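Local structure of peptidoglycan D,D-transpeptidase FtsI (Yersinia pestis, 6SYN) at residues A[256-261]-A[307-312]; A[326-331]-A[377-382]. The protein probably catalyses the D,D-transpeptidation that cross-links peptidoglycan strands, as a class B penicillin-binding protein, and binds a ligand derived from a beta-lactam. All coordinates share one frame; numbering follows the deposited sequence.

Interaction 1. Residues A[256-261]-A[307-312]; sequences PMVVMT and VGVSKL
Val258 and Val309 mark the nearest passage of two helical segments, 6.5 Å apart between CA atoms, whose axes approach to 9.8 Å and cross at 40° with their N-to-C directions roughly aligned. Val258 makes two of the three residue contacts. Its CG1 branch stands anti to the backbone N (chi1 179°) and enters the gap between Val309 and Leu312, one turn apart on the facing helix. There CG1 of Val258 lies 4.1 Å from CB of Val309 and 4.0 Å from CB of Leu312, while Val309 O is a further neighbour; the methyl therefore meets the base of both side chains and the backbone between them. Leu312 sends its CG away from its own carbonyl carbon, and its CD1 reaches CG2 of Val259 at a looser 4.5 Å. All four touching residues are buried, and the side-chain contacts between the segments are all apolar. In the transpeptidase fold each helix begins with a residue of the ligand pocket, Lys255 just before Pro256 and Asn306 just before Val307, consistent with the SxxK and SxN motifs of penicillin-binding proteins. Thr261 and Ser310 hydrogen-bond within their own helices. OG1 of Thr261 donates to O of Met257 at 2.8 Å, and Thr261 N reaches the same oxygen from the other face of the carbonyl plane; Thr324 OG1 is a second partner of the Thr261 hydroxyl. On the partner helix, OG of Ser310 donates to O of Val307 at 2.7 Å with a C=O...OG angle of 119°; Tyr279 OH also hydrogen-bonds this hydroxyl.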
ATOM      1  N   PRO A 256     -20.129  -1.592  -3.707  1.00 11.35           N
ATOM      2  CA  PRO A 256     -20.275  -2.221  -5.021  1.00 11.35           C
ATOM      3  C   PRO A 256     -20.546  -3.734  -4.959  1.00 11.31           C
ATOM      4  O   PRO A 256     -21.218  -4.220  -5.847  1.00 11.35           O
ATOM      5  CB  PRO A 256     -18.946  -1.903  -5.719  1.00 11.34           C
ATOM      6  CG  PRO A 256     -18.514  -0.610  -5.068  1.00 11.34           C
ATOM      7  CD  PRO A 256     -18.900  -0.791  -3.614  1.00 11.33           C
ATOM      8  N   MET A 257     -20.054  -4.430  -3.928  1.00 11.21           N
ATOM      9  CA  MET A 257     -20.321  -5.881  -3.725  1.00 11.19           C
ATOM     10  C   MET A 257     -21.712  -6.083  -3.109  1.00 10.93           C
ATOM     11  O   MET A 257     -22.316  -7.136  -3.374  1.00 10.76           O
ATOM     12  CB  MET A 257     -19.259  -6.533  -2.837  1.00 11.27           C
ATOM     13  CG  MET A 257     -17.865  -6.444  -3.415  1.00 11.35           C
ATOM     14  SD  MET A 257     -16.650  -7.296  -2.385  1.00 11.63           S
ATOM     15  CE  MET A 257     -16.377  -6.086  -1.092  1.00 11.52           C
ATOM     16  N   VAL A 258     -22.218  -5.123  -2.334  1.00 10.87           N
ATOM     17  CA  VAL A 258     -23.597  -5.210  -1.765  1.00 11.03           C
ATOM     18  C   VAL A 258     -24.599  -5.129  -2.920  1.00 11.15           C
ATOM     19  O   VAL A 258     -25.540  -5.949  -2.956  1.00 11.03           O
ATOM     20  CB  VAL A 258     -23.887  -4.123  -0.716  1.00 10.97           C
ATOM     21  CG1 VAL A 258     -25.309  -4.245  -0.185  1.00 10.94           C
ATOM     22  CG2 VAL A 258     -22.883  -4.139   0.428  1.00 10.96           C
ATOM     23  N   VAL A 259     -24.395  -4.170  -3.824  1.00 11.40           N
ATOM     24  CA  VAL A 259     -25.249  -3.947  -5.026  1.00 11.59           C
ATOM     25  C   VAL A 259     -25.219  -5.217  -5.880  1.00 11.69           C
ATOM     26  O   VAL A 259     -26.290  -5.635  -6.339  1.00 11.86           O
ATOM     27  CB  VAL A 259     -24.801  -2.699  -5.811  1.00 11.56           C
ATOM     28  CG1 VAL A 259     -25.467  -2.604  -7.175  1.00 11.56           C
ATOM     29  CG2 VAL A 259     -25.054  -1.434  -5.009  1.00 11.63           C
ATOM     30  N   MET A 260     -24.044  -5.822  -6.056  1.00 11.96           N
ATOM     31  CA  MET A 260     -23.865  -7.058  -6.863  1.00 12.27           C
ATOM     32  C   MET A 260     -24.706  -8.192  -6.261  1.00 11.99           C
ATOM     33  O   MET A 260     -25.490  -8.806  -7.005  1.00 12.06           O
ATOM     34  CB  MET A 260     -22.389  -7.470  -6.930  1.00 12.65           C
ATOM     35  CG  MET A 260     -21.577  -6.616  -7.896  1.00 12.94           C
ATOM     36  SD  MET A 260     -19.787  -6.817  -7.715  1.00 13.39           S
ATOM     37  CE  MET A 260     -19.204  -5.578  -8.869  1.00 13.37           C
ATOM     38  N   THR A 261     -24.567  -8.443  -4.960  1.00 11.76           N
ATOM     39  CA  THR A 261     -25.292  -9.522  -4.239  1.00 11.74           C
ATOM     40  C   THR A 261     -26.803  -9.334  -4.428  1.00 11.57           C
ATOM     41  O   THR A 261     -27.474 -10.306  -4.804  1.00 11.37           O
ATOM     42  CB  THR A 261     -24.896  -9.556  -2.757  1.00 11.77           C
ATOM     43  OG1 THR A 261     -23.470  -9.561  -2.689  1.00 11.89           O
ATOM     44  CG2 THR A 261     -25.429 -10.769  -2.026  1.00 11.76           C
ATOM     45  N   VAL A 307     -28.283   3.982   4.233  1.00  8.53           N
ATOM     46  CA  VAL A 307     -29.680   3.459   4.342  1.00  8.63           C
ATOM     47  C   VAL A 307     -29.922   2.512   3.161  1.00  8.85           C
ATOM     48  O   VAL A 307     -30.405   1.379   3.398  1.00  8.80           O
ATOM     49  CB  VAL A 307     -30.730   4.589   4.374  1.00  8.50           C
ATOM     50  CG1 VAL A 307     -32.130   4.068   4.083  1.00  8.44           C
ATOM     51  CG2 VAL A 307     -30.713   5.351   5.690  1.00  8.42           C
ATOM     52  N   GLY A 308     -29.600   2.985   1.949  1.00  9.10           N
ATOM     53  CA  GLY A 308     -29.704   2.250   0.673  1.00  9.24           C
ATOM     54  C   GLY A 308     -29.137   0.846   0.779  1.00  9.42           C
ATOM     55  O   GLY A 308     -29.902  -0.104   0.537  1.00  9.40           O
ATOM     56  N   VAL A 309     -27.859   0.722   1.161  1.00  9.66           N
ATOM     57  CA  VAL A 309     -27.126  -0.582   1.236  1.00  9.86           C
ATOM     58  C   VAL A 309     -27.601  -1.379   2.460  1.00  9.92           C
ATOM     59  O   VAL A 309     -27.591  -2.625   2.377  1.00  9.95           O
ATOM     60  CB  VAL A 309     -25.589  -0.419   1.239  1.00  9.94           C
ATOM     61  CG1 VAL A 309     -25.079   0.120  -0.088  1.00 10.02           C
ATOM     62  CG2 VAL A 309     -25.081   0.431   2.395  1.00  9.89           C
ATOM     63  N   SER A 310     -27.973  -0.710   3.556  1.00 10.04           N
ATOM     64  CA  SER A 310     -28.502  -1.371   4.778  1.00 10.20           C
ATOM     65  C   SER A 310     -29.810  -2.086   4.425  1.00 10.20           C
ATOM     66  O   SER A 310     -30.026  -3.215   4.904  1.00 10.31           O
ATOM     67  CB  SER A 310     -28.708  -0.402   5.916  1.00 10.25           C
ATOM     68  OG  SER A 310     -29.958   0.265   5.786  1.00 10.42           O
ATOM     69  N   LYS A 311     -30.652  -1.450   3.613  1.00 10.21           N
ATOM     70  CA  LYS A 311     -31.954  -2.034   3.203  1.00 10.31           C
ATOM     71  C   LYS A 311     -31.695  -3.228   2.276  1.00 10.39           C
ATOM     72  O   LYS A 311     -32.480  -4.193   2.351  1.00 10.69           O
ATOM     73  CB  LYS A 311     -32.867  -0.963   2.600  1.00 10.27           C
ATOM     74  CG  LYS A 311     -33.593  -0.120   3.642  1.00 10.21           C
ATOM     75  CD  LYS A 311     -34.370   1.040   3.079  1.00 10.20           C
ATOM     76  CE  LYS A 311     -35.142   1.789   4.146  1.00 10.25           C
ATOM     77  NZ  LYS A 311     -36.285   2.545   3.576  1.00 10.29           N
ATOM     78  N   LEU A 312     -30.625  -3.188   1.470  1.00 10.30           N
ATOM     79  CA  LEU A 312     -30.264  -4.276   0.514  1.00 10.26           C
ATOM     80  C   LEU A 312     -29.736  -5.491   1.290  1.00 10.12           C
ATOM     81  O   LEU A 312     -30.190  -6.615   1.006  1.00 10.14           O
ATOM     82  CB  LEU A 312     -29.229  -3.767  -0.497  1.00 10.30           C
ATOM     83  CG  LEU A 312     -29.703  -2.678  -1.463  1.00 10.29           C
ATOM     84  CD1 LEU A 312     -28.589  -2.287  -2.427  1.00 10.26           C
ATOM     85  CD2 LEU A 312     -30.945  -3.111  -2.232  1.00 10.28           C
TER

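Interaction 2. Residues A[326-331]-A[377-382]; sequences SRFGFG and YATIGS
Phe328 makes the whole apolar contact with Thr379 and Ile380 through one side of its ring, the CD2-CE2 bond and the neighbouring CZ. CE2 of Phe328 lies 3.6 Å from CG1 of Ile380 and 3.7 Å from CG2 of Thr379, and its CD2 is also 3.7 Å from CB of Thr379. Both aliphatic groups approach the ring at a slant, whereas the backbone N of Ile380 sits at the ring edge, in its plane. The methyl of Thr379 is brought to the ring because chi1 of -51° puts CG2 anti to the backbone N. Further along Ile380, CD1 lies over one face of the Tyr377 ring, 4.0 Å above its plane and displaced toward the rim. In the fold, the contact joins the end of helix 319-327 to the last turn of helix 370-381, within the transpeptidase domain. A Schellman motif closes the first of these: Gly329 leaves helical geometry with a positive phi (108°), and bonds lead back into the last turn, that from Gly329 N to Ser326 O being weak. Lys332 NZ bonds to Ser326 O in this same last turn. Among the polar groups, Thr379 OG1 hydrogen-bonds to Arg375 O in the preceding turn, leaving its methyl for Phe328. Tyr377 OH is bound to Thr253 O, one residue beyond the ligand-pocket residue Ser252.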
ATOM      1  N   SER A 326     -16.076 -12.839   0.847  1.00 11.64           N
ATOM      2  CA  SER A 326     -15.215 -14.052   0.783  1.00 11.61           C
ATOM      3  C   SER A 326     -14.852 -14.348  -0.673  1.00 11.54           C
ATOM      4  O   SER A 326     -13.657 -14.446  -0.968  1.00 11.20           O
ATOM      5  CB  SER A 326     -15.878 -15.256   1.414  1.00 11.58           C
ATOM      6  OG  SER A 326     -15.713 -15.254   2.823  1.00 11.68           O
ATOM      7  N   ARG A 327     -15.859 -14.486  -1.538  1.00 11.91           N
ATOM      8  CA  ARG A 327     -15.686 -14.748  -2.994  1.00 12.31           C
ATOM      9  C   ARG A 327     -14.705 -13.727  -3.591  1.00 11.75           C
ATOM     10  O   ARG A 327     -13.906 -14.129  -4.458  1.00 11.61           O
ATOM     11  CB  ARG A 327     -17.030 -14.708  -3.731  1.00 13.12           C
ATOM     12  CG  ARG A 327     -17.815 -16.010  -3.669  1.00 13.95           C
ATOM     13  CD  ARG A 327     -19.122 -15.957  -4.443  1.00 14.89           C
ATOM     14  NE  ARG A 327     -19.070 -16.754  -5.664  1.00 15.88           N
ATOM     15  CZ  ARG A 327     -19.106 -18.089  -5.714  1.00 16.79           C
ATOM     16  NH1 ARG A 327     -19.040 -18.709  -6.882  1.00 16.87           N
ATOM     17  NH2 ARG A 327     -19.196 -18.803  -4.601  1.00 17.52           N
ATOM     18  N   PHE A 328     -14.750 -12.470  -3.135  1.00 11.06           N
ATOM     19  CA  PHE A 328     -13.893 -11.360  -3.634  1.00 10.60           C
ATOM     20  C   PHE A 328     -12.535 -11.366  -2.924  1.00 10.26           C
ATOM     21  O   PHE A 328     -11.631 -10.633  -3.372  1.00 10.13           O
ATOM     22  CB  PHE A 328     -14.617 -10.015  -3.515  1.00 10.46           C
ATOM     23  CG  PHE A 328     -15.391  -9.638  -4.752  1.00 10.36           C
ATOM     24  CD1 PHE A 328     -16.715 -10.017  -4.911  1.00 10.32           C
ATOM     25  CD2 PHE A 328     -14.782  -8.938  -5.782  1.00 10.32           C
ATOM     26  CE1 PHE A 328     -17.418  -9.675  -6.059  1.00 10.26           C
ATOM     27  CE2 PHE A 328     -15.486  -8.597  -6.929  1.00 10.22           C
ATOM     28  CZ  PHE A 328     -16.805  -8.964  -7.064  1.00 10.18           C
ATOM     29  N   GLY A 329     -12.400 -12.157  -1.858  1.00 10.06           N
ATOM     30  CA  GLY A 329     -11.101 -12.502  -1.250  1.00  9.96           C
ATOM     31  C   GLY A 329     -10.853 -11.829   0.092  1.00  9.87           C
ATOM     32  O   GLY A 329      -9.709 -11.905   0.565  1.00  9.77           O
ATOM     33  N   PHE A 330     -11.857 -11.189   0.696  1.00  9.81           N
ATOM     34  CA  PHE A 330     -11.782 -10.749   2.114  1.00  9.79           C
ATOM     35  C   PHE A 330     -11.659 -12.008   2.988  1.00  9.90           C
ATOM     36  O   PHE A 330     -12.261 -13.054   2.644  1.00  9.95           O
ATOM     37  CB  PHE A 330     -12.959  -9.839   2.486  1.00  9.74           C
ATOM     38  CG  PHE A 330     -12.830  -8.386   2.077  1.00  9.69           C
ATOM     39  CD1 PHE A 330     -11.647  -7.869   1.563  1.00  9.62           C
ATOM     40  CD2 PHE A 330     -13.900  -7.516   2.236  1.00  9.64           C
ATOM     41  CE1 PHE A 330     -11.545  -6.533   1.203  1.00  9.54           C
ATOM     42  CE2 PHE A 330     -13.793  -6.178   1.884  1.00  9.63           C
ATOM     43  CZ  PHE A 330     -12.614  -5.686   1.372  1.00  9.54           C
ATOM     44  N   GLY A 331     -10.840 -11.926   4.043  1.00  9.93           N
ATOM     45  CA  GLY A 331     -10.581 -13.025   4.996  1.00  9.98           C
ATOM     46  C   GLY A 331      -9.661 -14.094   4.428  1.00 10.12           C
ATOM     47  O   GLY A 331      -9.611 -15.199   4.999  1.00 10.25           O
ATOM     48  N   TYR A 377     -10.973  -4.949  -6.152  1.00  6.26           N
ATOM     49  CA  TYR A 377     -11.204  -4.003  -7.273  1.00  6.30           C
ATOM     50  C   TYR A 377     -10.595  -4.565  -8.568  1.00  6.42           C
ATOM     51  O   TYR A 377     -11.169  -4.284  -9.643  1.00  6.35           O
ATOM     52  CB  TYR A 377     -10.778  -2.595  -6.840  1.00  6.22           C
ATOM     53  CG  TYR A 377     -11.863  -1.926  -6.039  1.00  6.19           C
ATOM     54  CD1 TYR A 377     -12.062  -2.236  -4.703  1.00  6.16           C
ATOM     55  CD2 TYR A 377     -12.774  -1.078  -6.646  1.00  6.18           C
ATOM     56  CE1 TYR A 377     -13.090  -1.666  -3.971  1.00  6.12           C
ATOM     57  CE2 TYR A 377     -13.814  -0.505  -5.934  1.00  6.17           C
ATOM     58  CZ  TYR A 377     -13.970  -0.797  -4.591  1.00  6.16           C
ATOM     59  OH  TYR A 377     -15.000  -0.236  -3.892  1.00  6.17           O
ATOM     60  N   ALA A 378      -9.522  -5.363  -8.474  1.00  6.59           N
ATOM     61  CA  ALA A 378      -8.915  -6.115  -9.602  1.00  6.76           C
ATOM     62  C   ALA A 378      -9.890  -7.193 -10.102  1.00  7.02           C
ATOM     63  O   ALA A 378      -9.883  -7.485 -11.322  1.00  7.03           O
ATOM     64  CB  ALA A 378      -7.603  -6.724  -9.179  1.00  6.75           C
ATOM     65  N   THR A 379     -10.695  -7.753  -9.192  1.00  7.31           N
ATOM     66  CA  THR A 379     -11.733  -8.781  -9.468  1.00  7.56           C
ATOM     67  C   THR A 379     -12.982  -8.106 -10.060  1.00  7.93           C
ATOM     68  O   THR A 379     -13.561  -8.681 -11.017  1.00  8.03           O
ATOM     69  CB  THR A 379     -12.011  -9.599  -8.201  1.00  7.50           C
ATOM     70  OG1 THR A 379     -10.736 -10.032  -7.724  1.00  7.50           O
ATOM     71  CG2 THR A 379     -12.910 -10.792  -8.437  1.00  7.47           C
ATOM     72  N   ILE A 380     -13.387  -6.945  -9.525  1.00  8.24           N
ATOM     73  CA  ILE A 380     -14.455  -6.084 -10.124  1.00  8.47           C
ATOM     74  C   ILE A 380     -14.028  -5.749 -11.558  1.00  8.69           C
ATOM     75  O   ILE A 380     -14.864  -5.898 -12.485  1.00  8.70           O
ATOM     76  CB  ILE A 380     -14.708  -4.810  -9.283  1.00  8.50           C
ATOM     77  CG1 ILE A 380     -15.397  -5.139  -7.956  1.00  8.48           C
ATOM     78  CG2 ILE A 380     -15.492  -3.773 -10.083  1.00  8.51           C
ATOM     79  CD1 ILE A 380     -15.651  -3.944  -7.064  1.00  8.52           C
ATOM     80  N   GLY A 381     -12.768  -5.324 -11.710  1.00  8.93           N
ATOM     81  CA  GLY A 381     -12.158  -4.858 -12.969  1.00  9.10           C
ATOM     82  C   GLY A 381     -12.121  -5.936 -14.036  1.00  9.30           C
ATOM     83  O   GLY A 381     -12.314  -5.588 -15.210  1.00  9.28           O
ATOM     84  N   SER A 382     -11.865  -7.195 -13.657  1.00  9.65           N
ATOM     85  CA  SER A 382     -11.854  -8.360 -14.587  1.00  9.90           C
ATOM     86  C   SER A 382     -13.293  -8.758 -14.975  1.00 10.20           C
ATOM     87  O   SER A 382     -13.447  -9.694 -15.790  1.00 10.23           O
ATOM     88  CB  SER A 382     -11.068  -9.521 -14.008  1.00  9.81           C
ATOM     89  OG  SER A 382     -11.548  -9.891 -12.724  1.00  9.72           O
TER

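How the interactions relate
Interactions 1 and 2 follow one another along the chain, with centres 16 Å apart, and meet through helix 255-264. Val258 and Val259 of that helix serve interaction 1, while Met257 and Met260 reach Phe328 of interaction 2: Met257 SD lies 3.6 Å from Phe328 CG, and Met260 SD 3.7 Å from Phe328 CZ. Pro256 CG also packs on Tyr377 OH, at 3.7 Å. In interaction 1 the side chain of Val309 is about 8 Å from the bound ligand and touches residues of the probable SxxK motif. The side chain of Ile380, in interaction 2, lies near those residues without touching them.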